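Local coordinates for RING finger protein unkempt homolog (Mus musculus, PDB 5ELH) that binds mRNA sequence-specifically through clustered CCCH zinc fingers and represses translation, controlling the early morphology of cortical neurons in the embryo, at residues K9-E14 against G115-F120; T25-Y30 against H34-N39. All blocks are in the same frame, centred on the assembly; numbering follows the deposited sequence.

Interaction 1. Residues K9-E14 against G115-F120. With ZN (zinc ion), chain F.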
# COMPACT_ATOMS: atom_id res chain seq x y z
N LYS A 9 -3.13 -4.56 5.59
CA LYS A 9 -2.03 -4.84 4.68
C LYS A 9 -0.71 -4.22 5.16
O LYS A 9 0.35 -4.81 4.99
CB LYS A 9 -2.37 -4.30 3.29
CG LYS A 9 -1.26 -4.44 2.25
CD LYS A 9 -1.62 -3.69 0.97
CE LYS A 9 -0.66 -3.99 -0.16
NZ LYS A 9 -1.39 -4.43 -1.39
N GLU A 10 -0.78 -3.04 5.75
CA GLU A 10 0.41 -2.21 5.91
C GLU A 10 0.86 -1.93 7.35
O GLU A 10 2.05 -1.73 7.57
CB GLU A 10 0.21 -0.87 5.18
CG GLU A 10 -0.41 -1.02 3.80
CD GLU A 10 0.22 -0.12 2.75
OE1 GLU A 10 0.47 1.07 3.05
OE2 GLU A 10 0.48 -0.61 1.63
N PHE A 11 -0.07 -1.91 8.31
CA PHE A 11 0.27 -1.48 9.67
C PHE A 11 1.46 -2.24 10.25
O PHE A 11 1.43 -3.46 10.41
CB PHE A 11 -0.92 -1.57 10.62
CG PHE A 11 -0.68 -0.89 11.95
CD1 PHE A 11 -0.50 0.49 12.02
CD2 PHE A 11 -0.64 -1.62 13.13
CE1 PHE A 11 -0.29 1.11 13.24
CE2 PHE A 11 -0.43 -1.00 14.34
CZ PHE A 11 -0.25 0.36 14.40
N ARG A 12 2.52 -1.48 10.54
CA ARG A 12 3.72 -1.99 11.21
C ARG A 12 4.38 -3.14 10.46
O ARG A 12 5.04 -3.99 11.07
CB ARG A 12 3.39 -2.43 12.63
CG ARG A 12 2.84 -1.33 13.49
CD ARG A 12 3.93 -0.50 14.12
NE ARG A 12 3.36 0.51 15.00
CZ ARG A 12 2.83 0.26 16.19
NH1 ARG A 12 2.78 -0.98 16.68
NH2 ARG A 12 2.35 1.26 16.90
N THR A 13 4.22 -3.15 9.14
CA THR A 13 4.81 -4.19 8.30
C THR A 13 6.16 -3.79 7.72
O THR A 13 6.95 -4.64 7.33
CB THR A 13 3.89 -4.55 7.12
OG1 THR A 13 3.60 -3.36 6.36
CG2 THR A 13 2.62 -5.19 7.61
N GLU A 14 6.42 -2.48 7.65
CA GLU A 14 7.66 -1.96 7.06
C GLU A 14 8.38 -1.06 8.03
O GLU A 14 7.76 -0.45 8.91
CB GLU A 14 7.35 -1.16 5.78
CG GLU A 14 6.67 -1.96 4.68
CD GLU A 14 7.58 -2.98 4.03
OE1 GLU A 14 8.82 -2.79 4.08
OE2 GLU A 14 7.06 -3.96 3.47
N GLY A 115 -5.63 5.32 20.82
CA GLY A 115 -5.59 6.34 19.79
C GLY A 115 -6.20 5.88 18.49
O GLY A 115 -7.07 5.01 18.46
N LEU A 116 -5.73 6.45 17.39
CA LEU A 116 -6.31 6.18 16.07
C LEU A 116 -6.01 4.77 15.57
O LEU A 116 -6.69 4.28 14.67
CB LEU A 116 -5.83 7.19 15.02
CG LEU A 116 -4.67 8.15 15.34
CD1 LEU A 116 -3.35 7.41 15.54
CD2 LEU A 116 -4.55 9.18 14.23
N HIS A 117 -5.00 4.12 16.14
CA HIS A 117 -4.59 2.81 15.66
C HIS A 117 -5.37 1.66 16.29
O HIS A 117 -5.14 0.51 15.94
CB HIS A 117 -3.10 2.58 15.87
CG HIS A 117 -2.22 3.53 15.12
ND1 HIS A 117 -2.57 4.04 13.89
CD2 HIS A 117 -1.03 4.08 15.43
CE1 HIS A 117 -1.63 4.86 13.47
NE2 HIS A 117 -0.68 4.91 14.39
N CYS A 118 -6.30 1.97 17.20
CA CYS A 118 -7.01 0.94 17.95
C CYS A 118 -7.55 -0.15 17.02
O CYS A 118 -8.08 0.14 15.95
CB CYS A 118 -8.16 1.54 18.74
SG CYS A 118 -9.04 0.29 19.68
N ALA A 119 -7.40 -1.40 17.45
CA ALA A 119 -7.75 -2.55 16.62
C ALA A 119 -9.18 -3.04 16.84
O ALA A 119 -9.63 -3.98 16.19
CB ALA A 119 -6.75 -3.70 16.86
N PHE A 120 -9.89 -2.39 17.76
CA PHE A 120 -11.31 -2.69 17.97
C PHE A 120 -12.14 -1.62 17.29
O PHE A 120 -11.66 -0.51 17.02
CB PHE A 120 -11.64 -2.77 19.46
CG PHE A 120 -11.13 -4.02 20.14
CD1 PHE A 120 -9.81 -4.12 20.55
CD2 PHE A 120 -11.98 -5.09 20.36
CE1 PHE A 120 -9.35 -5.26 21.17
CE2 PHE A 120 -11.52 -6.24 20.98
CZ PHE A 120 -10.20 -6.32 21.39
ZN ZN F . -10.37 1.46 21.24
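The backbones come closest at F11 and H117, with CA atoms 8.8 Å apart, F11 just past the end of helix 3-10 and H117 in the type I beta turn from G115 to C118. These two side chains carry the contact. Each CB points toward the other segment. The F11 ring reaches the turn because its CG stands opposite the backbone N (chi1 -169°). The pair is edge-to-face: the edge of F11 comes over the face of H117, with the planes at 53° and the centroids 4.9 Å apart. CE1 of F11 sits over the centre of the imidazole, 3.6 Å from H117 CG. CD1 of L116 covers the opposite face, so the imidazole is sandwiched between two hydrophobic groups. The nitrogens of H117 are satisfied elsewhere: ND1 bonds to Y7 OH in helix 3-10, and NE2 bonds to T31 O. These two bonds and the sandwich together fix the turn of the ring. F11 CZ lies over the centre of the R12 guanidinium, while R12 CG lies over one face of the F11 ring toward its rim. R12 NE bonds to C32 O. Just after the helix, E10 O accepts from both T13 N (3.0 Å) and T13 OG1 (2.6 Å), from the same face of its carbonyl plane, which ties the chain at T13 back to E10. H117 does not bind metal. The next residue does: C118 SG lies 2.4 Å from the zinc ion, whose other ligands are C101, C111 and H122. The contact is an interface between fingers: it packs the end of helix 3-10, in the first zinc finger region, against the ligand-bearing turn of a different CCCH finger.

Interaction 2. Residues T25-Y30 against H34-N39. With ZN (zinc ion), chain D.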
# COMPACT_ATOMS: atom_id res chain seq x y z
N THR A 25 9.03 11.74 14.55
CA THR A 25 8.43 12.48 15.66
C THR A 25 7.33 11.68 16.33
O THR A 25 6.67 12.19 17.24
CB THR A 25 7.76 13.78 15.16
OG1 THR A 25 6.64 13.45 14.33
CG2 THR A 25 8.75 14.61 14.36
N GLN A 26 7.12 10.45 15.87
CA GLN A 26 6.04 9.61 16.36
C GLN A 26 6.57 8.38 17.10
O GLN A 26 6.03 7.29 16.97
CB GLN A 26 5.14 9.17 15.20
CG GLN A 26 4.36 10.30 14.56
CD GLN A 26 3.54 9.83 13.38
OE1 GLN A 26 3.91 8.89 12.69
NE2 GLN A 26 2.40 10.48 13.15
N HIS A 27 7.63 8.59 17.87
CA HIS A 27 8.19 7.57 18.75
C HIS A 27 8.07 8.07 20.18
O HIS A 27 8.70 9.07 20.54
CB HIS A 27 9.67 7.35 18.43
CG HIS A 27 10.36 6.41 19.37
ND1 HIS A 27 10.33 5.04 19.22
CD2 HIS A 27 11.11 6.65 20.48
CE1 HIS A 27 11.02 4.47 20.20
NE2 HIS A 27 11.50 5.43 20.97
N ARG A 28 7.28 7.38 21.01
CA ARG A 28 7.06 7.79 22.40
C ARG A 28 6.55 9.24 22.46
O ARG A 28 7.34 10.18 22.59
CB ARG A 28 8.37 7.61 23.20
CG ARG A 28 8.44 8.27 24.59
CD ARG A 28 9.85 8.86 24.77
NE ARG A 28 10.04 9.65 25.99
CZ ARG A 28 10.60 9.21 27.11
NH1 ARG A 28 11.04 7.95 27.21
NH2 ARG A 28 10.72 10.03 28.15
N PRO A 29 5.22 9.44 22.36
CA PRO A 29 4.19 8.40 22.20
C PRO A 29 4.31 7.73 20.84
O PRO A 29 4.21 8.39 19.80
CB PRO A 29 2.88 9.17 22.32
CG PRO A 29 3.21 10.54 21.88
CD PRO A 29 4.64 10.79 22.27
N TYR A 30 4.54 6.42 20.86
CA TYR A 30 4.77 5.66 19.64
C TYR A 30 3.49 5.54 18.83
O TYR A 30 2.75 4.58 18.98
CB TYR A 30 5.33 4.28 20.00
CG TYR A 30 5.62 3.38 18.81
CD1 TYR A 30 6.29 3.86 17.69
CD2 TYR A 30 5.23 2.05 18.83
CE1 TYR A 30 6.55 3.03 16.62
CE2 TYR A 30 5.49 1.22 17.76
CZ TYR A 30 6.15 1.71 16.66
OH TYR A 30 6.40 0.86 15.60
N HIS A 34 4.66 2.67 11.11
CA HIS A 34 5.72 1.76 10.69
C HIS A 34 6.45 1.23 11.91
O HIS A 34 6.35 1.80 12.98
CB HIS A 34 6.67 2.51 9.77
CG HIS A 34 5.98 3.14 8.60
ND1 HIS A 34 5.37 2.39 7.62
CD2 HIS A 34 5.78 4.43 8.28
CE1 HIS A 34 4.83 3.21 6.73
NE2 HIS A 34 5.07 4.45 7.10
N TRP A 35 7.18 0.12 11.76
CA TRP A 35 7.92 -0.40 12.90
C TRP A 35 9.25 0.34 13.07
O TRP A 35 9.86 0.79 12.10
CB TRP A 35 8.11 -1.93 12.87
CG TRP A 35 8.90 -2.54 11.75
CD1 TRP A 35 8.40 -3.13 10.63
CD2 TRP A 35 10.32 -2.67 11.68
NE1 TRP A 35 9.43 -3.61 9.85
CE2 TRP A 35 10.62 -3.34 10.47
CE3 TRP A 35 11.38 -2.28 12.51
CZ2 TRP A 35 11.93 -3.63 10.08
CZ3 TRP A 35 12.67 -2.56 12.12
CH2 TRP A 35 12.94 -3.23 10.91
N HIS A 36 9.65 0.47 14.32
CA HIS A 36 10.90 1.13 14.67
C HIS A 36 11.92 0.07 15.11
O HIS A 36 13.09 0.12 14.73
CB HIS A 36 10.67 2.18 15.76
CG HIS A 36 9.95 3.41 15.29
ND1 HIS A 36 9.73 4.49 16.11
CD2 HIS A 36 9.39 3.72 14.10
CE1 HIS A 36 9.08 5.43 15.44
NE2 HIS A 36 8.86 4.99 14.22
N PHE A 37 11.48 -0.89 15.92
CA PHE A 37 12.33 -2.01 16.32
C PHE A 37 11.79 -3.28 15.73
O PHE A 37 10.59 -3.42 15.52
CB PHE A 37 12.42 -2.12 17.83
CG PHE A 37 12.89 -0.86 18.49
CD1 PHE A 37 14.21 -0.49 18.40
CD2 PHE A 37 12.01 -0.04 19.16
CE1 PHE A 37 14.66 0.68 18.98
CE2 PHE A 37 12.44 1.13 19.75
CZ PHE A 37 13.77 1.49 19.66
N VAL A 38 12.70 -4.21 15.45
CA VAL A 38 12.31 -5.45 14.78
C VAL A 38 11.21 -6.19 15.53
O VAL A 38 10.32 -6.79 14.91
CB VAL A 38 13.55 -6.36 14.57
CG1 VAL A 38 13.13 -7.74 14.08
CG2 VAL A 38 14.49 -5.71 13.59
N ASN A 39 11.23 -6.13 16.86
CA ASN A 39 10.19 -6.81 17.63
C ASN A 39 8.81 -6.16 17.53
O ASN A 39 7.83 -6.71 18.03
CB ASN A 39 10.60 -7.02 19.10
CG ASN A 39 10.84 -5.72 19.83
OD1 ASN A 39 10.53 -4.64 19.35
ND2 ASN A 39 11.40 -5.83 21.02
ZN ZN D . 8.32 6.23 12.69
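Y30 and H36 meet within a CCCH zinc finger, where H36 is the histidine ligand and C16, C24 and C32 supply the sulfurs. H36 uses both ring nitrogens. H36 NE2 binds the zinc ion at 2.0 Å. H36 ND1 donates to H27 ND1 at 3.2 Å, nearly straight at 168°. The acceptor lies in the H36 ring plane, whereas H36 ND1 is tilted 23° from the plane of H27. This second-shell bond helps fix the rotation of the metal-binding ring. Y30 adds an edge-to-face contact, with its CE1 over the centre of the imidazole and 3.5 Å from H36 ND1. Its ring is carried there by CG standing anti to N (chi1 -180°). At the far end of the ring, Y30 OH donates to H34 O at 2.8 Å, from a position tilted off the carbonyl plane. A leucine in place of Y30 would probably leave H34 O without this donor and the face of H36 that now meets Y30 CE1 with poorer packing. The backbone N atoms of H36 and F37 are both satisfied by OE1 of Q40. H27, Y30, H36 and F37 form an aromatic cluster, which F19 extends: it stacks on H36, meets the ring of H27 and packs edge-to-face with F37. H27 and F37 touch rim to rim, with H27 CE1 3.7 Å from F37 CE2.

In the fold
Interaction 1 is partly buried, its centre about 6 Å from the centre of the chain. Interaction 2 is a surface contact about 15 Å from it, between segments close in sequence. The first joins residues about a hundred positions apart and rests on one aromatic pair. The second combines rings with hydrogen bonds. Their histidines differ: H117 precedes a zinc ligand and serves in packing and hydrogen bonding, whereas H36 is itself a ligand. The contacts adjoin. E14 O lies 3.0 Å from W35 N, a probable hydrogen bond, and R12 packs against Y30. Both involve the first zinc finger region, and H117, through T31, ties the other finger to the loop between the segments of interaction 2.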